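Local coordinates for protein N-acetylmuramoyl-L-alanine amidase (Peptoclostridium difficile, PDB 4RN7) that probably hydrolyses the amide bond between N-acetylmuramic acid and L-alanine in cell-wall peptidoglycan, this chain being the zinc-binding amidase domain of a longer, probably membrane-anchored protein, at residues W98-K102 and A103-S107; L110-T113 and V114-I118. All coordinates share one frame; numbering follows the deposited sequence.

Contact 1 (W98-K102 and A103-S107); sequences WYRNK and ATDGS. With EPE (4-(2-hydroxyethyl)-1-piperazine ethanesulfonic acid), chain D.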
loop_
_atom_site.group_PDB
_atom_site.type_symbol
_atom_site.label_atom_id
_atom_site.label_comp_id
_atom_site.label_asym_id
_atom_site.label_seq_id
_atom_site.Cartn_x
_atom_site.Cartn_y
_atom_site.Cartn_z
ATOM N N TRP A 98 -0.858 2.253 7.896
ATOM C CA TRP A 98 0.085 2.018 8.983
ATOM C C TRP A 98 1.400 2.752 8.751
ATOM O O TRP A 98 1.795 2.983 7.605
ATOM C CB TRP A 98 0.430 0.533 9.073
ATOM C CG TRP A 98 -0.715 -0.395 9.346
ATOM C CD1 TRP A 98 -2.018 -0.065 9.594
ATOM C CD2 TRP A 98 -0.641 -1.826 9.401
ATOM N NE1 TRP A 98 -2.759 -1.214 9.803
ATOM C CE2 TRP A 98 -1.935 -2.304 9.681
ATOM C CE3 TRP A 98 0.400 -2.750 9.231
ATOM C CZ2 TRP A 98 -2.215 -3.674 9.804
ATOM C CZ3 TRP A 98 0.117 -4.107 9.352
ATOM C CH2 TRP A 98 -1.174 -4.552 9.638
ATOM N N TYR A 99 2.073 3.093 9.848
ATOM C CA TYR A 99 3.443 3.594 9.815
ATOM C C TYR A 99 4.192 3.018 11.019
ATOM O O TYR A 99 3.561 2.574 11.979
ATOM C CB TYR A 99 3.472 5.126 9.829
ATOM C CG TYR A 99 2.838 5.751 11.049
ATOM C CD1 TYR A 99 1.468 5.926 11.129
ATOM C CD2 TYR A 99 3.618 6.183 12.114
ATOM C CE1 TYR A 99 0.882 6.505 12.245
ATOM C CE2 TYR A 99 3.041 6.765 13.230
ATOM C CZ TYR A 99 1.676 6.918 13.289
ATOM O OH TYR A 99 1.105 7.500 14.401
ATOM N N ARG A 100 5.526 3.014 10.973
ATOM C CA ARG A 100 6.321 2.373 12.030
ATOM C C ARG A 100 6.142 3.046 13.384
ATOM O O ARG A 100 5.889 4.248 13.452
ATOM C CB ARG A 100 7.815 2.314 11.662
ATOM C CG ARG A 100 8.613 3.568 12.003
ATOM C CD ARG A 100 10.106 3.419 11.693
ATOM N NE ARG A 100 10.319 3.069 10.290
ATOM C CZ ARG A 100 10.442 3.961 9.308
ATOM N NH1 ARG A 100 10.610 3.558 8.055
ATOM N NH2 ARG A 100 10.391 5.263 9.576
ATOM N N ASN A 101 6.270 2.260 14.454
ATOM C CA ASN A 101 6.141 2.772 15.814
ATOM C C ASN A 101 6.942 4.050 16.063
ATOM O O ASN A 101 8.138 4.100 15.767
ATOM C CB ASN A 101 6.589 1.711 16.825
ATOM C CG ASN A 101 5.603 0.564 16.959
ATOM O OD1 ASN A 101 4.480 0.619 16.455
ATOM N ND2 ASN A 101 6.021 -0.486 17.658
ATOM N N LYS A 102 6.273 5.067 16.613
ATOM C CA LYS A 102 6.922 6.311 17.044
ATOM C C LYS A 102 7.737 6.997 15.945
ATOM O O LYS A 102 8.776 7.602 16.217
ATOM C CB LYS A 102 7.815 6.052 18.262
ATOM C CG LYS A 102 7.062 5.626 19.517
ATOM C CD LYS A 102 8.038 5.274 20.630
ATOM C CE LYS A 102 7.384 5.375 21.996
ATOM N NZ LYS A 102 8.368 5.087 23.079
ATOM N N ALA A 103 7.265 6.905 14.709
ATOM C CA ALA A 103 8.000 7.462 13.577
ATOM C C ALA A 103 8.181 8.976 13.694
ATOM O O ALA A 103 7.207 9.717 13.853
ATOM C CB ALA A 103 7.298 7.113 12.275
ATOM N N THR A 104 9.431 9.420 13.610
ATOM C CA THR A 104 9.768 10.839 13.659
ATOM C C THR A 104 10.255 11.346 12.299
ATOM O O THR A 104 10.533 12.536 12.138
ATOM C CB THR A 104 10.863 11.124 14.719
ATOM O OG1 THR A 104 12.033 10.343 14.442
ATOM C CG2 THR A 104 10.365 10.791 16.109
ATOM N N ASP A 105 10.339 10.444 11.320
ATOM C CA ASP A 105 10.971 10.750 10.039
ATOM C C ASP A 105 10.020 11.302 8.976
ATOM O O ASP A 105 10.442 11.603 7.855
ATOM C CB ASP A 105 11.698 9.513 9.493
ATOM C CG ASP A 105 10.742 8.455 8.935
ATOM O OD1 ASP A 105 9.544 8.451 9.292
ATOM O OD2 ASP A 105 11.196 7.605 8.137
ATOM N N GLY A 106 8.743 11.428 9.316
ATOM C CA GLY A 106 7.771 11.923 8.357
ATOM C C GLY A 106 6.814 10.850 7.870
ATOM O O GLY A 106 5.884 11.140 7.113
ATOM N N SER A 107 7.048 9.611 8.300
ATOM C CA SER A 107 6.152 8.496 7.992
ATOM C C SER A 107 4.723 8.758 8.464
ATOM O O SER A 107 3.756 8.411 7.777
ATOM C CB SER A 107 6.660 7.205 8.641
ATOM O OG SER A 107 7.897 6.798 8.085
HETATM N N1 EPE D . 14.497 4.489 11.364
HETATM C C2 EPE D . 14.319 3.162 11.972
HETATM C C6 EPE D . 14.720 4.333 9.917
HETATM C C9 EPE D . 13.273 5.274 11.558
HETATM C C10 EPE D . 13.263 5.896 12.944
HETATM S S EPE D . 12.180 7.334 12.930
HETATM O O1S EPE D . 11.666 7.616 14.267
HETATM O O2S EPE D . 12.946 8.472 12.433
HETATM O O3S EPE D . 11.070 7.097 12.018
#
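The guanidinium of R100 has the D105 carboxylate at its edge and the buffer molecule EPE over one face, where the ethyl carbon C9 of EPE lies 3.8 Å from R100 CZ. R100 NH2 gives an N-H to D105 OD2 (2.9 Å) nearly in its own plane, yet meets that oxygen from above the carboxylate, and the guanidinium and carboxylate planes stand 71° apart. The same nitrogen reaches sulfonate O3S of EPE at 3.1 Å. With NE bound to the carbonyl of L137 and NH1 to that of M142, the group is fixed in rotation. The Y99 ring takes the methyl of A103 at its edge, CD2 to CB 3.8 Å. These residues form the connection from strand 95-99 to helix 107-122: a type II turn from R100 to A103, closed by a weak bond from A103 N to R100 O, then G106 as N-cap residue. D105 makes an Asx turn just ahead of the helix. With chi1 at 74°, CG between backbone N and carbonyl carbon, its carboxylate turns toward the helix start, where OD1 accepts from both S107 N (2.9 Å) and, through its syn lone pair, S107 OG (2.6 Å). On the residue that follows the type II turn, T104 N donates to sulfonate O1S at 2.9 Å, and T104 OG1 sits within hydrogen-bonding distance of O1S and O2S.

Contact 2 (L110-T113 and V114-I118); sequences LAQT and VQSTI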
loop_
_atom_site.group_PDB
_atom_site.type_symbol
_atom_site.label_atom_id
_atom_site.label_comp_id
_atom_site.label_asym_id
_atom_site.label_seq_id
_atom_site.Cartn_x
_atom_site.Cartn_y
_atom_site.Cartn_z
ATOM N N LEU A 110 3.222 11.267 6.109
ATOM C CA LEU A 110 2.933 10.587 4.845
ATOM C C LEU A 110 1.657 9.752 4.958
ATOM O O LEU A 110 0.801 9.781 4.074
ATOM C CB LEU A 110 4.116 9.695 4.442
ATOM C CG LEU A 110 3.931 8.734 3.261
ATOM C CD1 LEU A 110 3.633 9.486 1.963
ATOM C CD2 LEU A 110 5.161 7.845 3.097
ATOM N N ALA A 111 1.537 9.016 6.062
ATOM C CA ALA A 111 0.375 8.176 6.317
ATOM C C ALA A 111 -0.917 8.989 6.351
ATOM O O ALA A 111 -1.914 8.598 5.745
ATOM C CB ALA A 111 0.552 7.406 7.626
ATOM N N GLN A 112 -0.908 10.108 7.069
ATOM C CA GLN A 112 -2.121 10.910 7.184
ATOM C C GLN A 112 -2.521 11.529 5.843
ATOM O O GLN A 112 -3.703 11.545 5.482
ATOM C CB GLN A 112 -1.971 11.996 8.252
ATOM C CG GLN A 112 -3.270 12.746 8.532
ATOM C CD GLN A 112 -4.382 11.833 9.038
ATOM O OE1 GLN A 112 -4.458 11.539 10.230
ATOM N NE2 GLN A 112 -5.248 11.379 8.128
ATOM N N THR A 113 -1.535 12.034 5.105
ATOM C CA THR A 113 -1.800 12.665 3.815
ATOM C C THR A 113 -2.381 11.652 2.822
ATOM O O THR A 113 -3.412 11.916 2.189
ATOM C CB THR A 113 -0.533 13.338 3.257
ATOM O OG1 THR A 113 -0.102 14.346 4.177
ATOM C CG2 THR A 113 -0.808 13.981 1.909
ATOM N N VAL A 114 -1.732 10.496 2.708
ATOM C CA VAL A 114 -2.224 9.433 1.834
ATOM C C VAL A 114 -3.609 8.944 2.279
ATOM O O VAL A 114 -4.536 8.872 1.467
ATOM C CB VAL A 114 -1.219 8.276 1.732
ATOM C CG1 VAL A 114 -1.870 7.039 1.110
ATOM C CG2 VAL A 114 0.003 8.713 0.909
ATOM N N GLN A 115 -3.760 8.640 3.566
ATOM C CA GLN A 115 -5.064 8.204 4.096
ATOM C C GLN A 115 -6.203 9.189 3.809
ATOM O O GLN A 115 -7.267 8.790 3.323
ATOM C CB GLN A 115 -4.968 7.931 5.600
ATOM C CG GLN A 115 -6.301 7.593 6.264
ATOM C CD GLN A 115 -6.743 6.167 5.996
ATOM O OE1 GLN A 115 -5.941 5.317 5.606
ATOM N NE2 GLN A 115 -8.030 5.895 6.211
ATOM N N SER A 116 -5.988 10.468 4.100
ATOM C CA SER A 116 -7.021 11.467 3.856
ATOM C C SER A 116 -7.361 11.600 2.375
ATOM O O SER A 116 -8.520 11.795 2.014
ATOM C CB SER A 116 -6.597 12.817 4.428
ATOM O OG SER A 116 -6.502 12.741 5.834
ATOM N N THR A 117 -6.351 11.481 1.520
ATOM C CA THR A 117 -6.564 11.630 0.087
ATOM C C THR A 117 -7.349 10.433 -0.463
ATOM O O THR A 117 -8.263 10.599 -1.283
ATOM C CB THR A 117 -5.223 11.800 -0.652
ATOM O OG1 THR A 117 -4.516 12.915 -0.086
ATOM C CG2 THR A 117 -5.468 12.067 -2.128
ATOM N N ILE A 118 -6.992 9.236 -0.003
ATOM C CA ILE A 118 -7.712 8.026 -0.383
ATOM C C ILE A 118 -9.189 8.201 -0.048
ATOM O O ILE A 118 -10.050 7.976 -0.901
ATOM C CB ILE A 118 -7.174 6.778 0.351
ATOM C CG1 ILE A 118 -5.791 6.390 -0.161
ATOM C CG2 ILE A 118 -8.110 5.597 0.146
ATOM C CD1 ILE A 118 -5.122 5.315 0.689
#
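Successive turns of one helix meet here, L110 and Q112 with V114 and S116 and T113 with T117, midway along helix 107-122, which packs against the central sheet on one side and helix 164-185 on another. The L110 and V114 side chains lie side by side and point the same way, L110 CD1 touching V114 CG2 at 3.9 Å. Both rest on I145 of strand 144-151, and L110 also meets Y181 of helix 164-185. On a more exposed side, Q112 bends at chi2 (60°) and brings its amide forward along the helix, over the next turn, where NE2 donates to S116 OG at 2.9 Å. That bond is bent, 131° at the hydrogen, and S116 OG stands off the amide plane. The helix links strands 95-99 and 126-131, which run parallel, as the helical connection of a beta-alpha-beta unit in the zinc-dependent amidase fold of the Amidase_3 family. Regular i to i+4 backbone bonds run through it, among them V114 N to L110 O at 3.0 Å. T113 O is gripped twice: T117 N (3.0 Å) and T117 OG1 (2.7 Å) approach from opposite faces of the carbonyl plane. The hydroxyl can reach back because T117 OG1 lies beside its own backbone N, chi1 -56°. T113 OG1 repeats the pattern one turn earlier by bonding to the carbonyl of E109, while T113 and T117 touch S180 and Q176 of helix 164-185. Q115 leaves the helix toward the sheet: its buried amide is satisfied by T97 OG1 at OE1 and by I95 O and D126 OD1 at NE2, tying the helix to both strands that it connects.

Contact 1 comes first along the chain and leads into contact 2: strand 95-99 ends in the turn and loop of contact 1, helix 107-122 starts at S107, and contact 2 occupies its middle. Their centres are 13 Å apart. They touch directly where Y99 CD1 packs on A111 CB at 3.9 Å, strand against helix. Together they cover the outgoing part of one beta-alpha-beta unit, whose return strand, 126-131, is an outermost strand of the mixed sheet. Neither contact includes a zinc ligand; H12, E28 and H82 bind the metal, and Q115 lies about 12 Å from H82 between side chains.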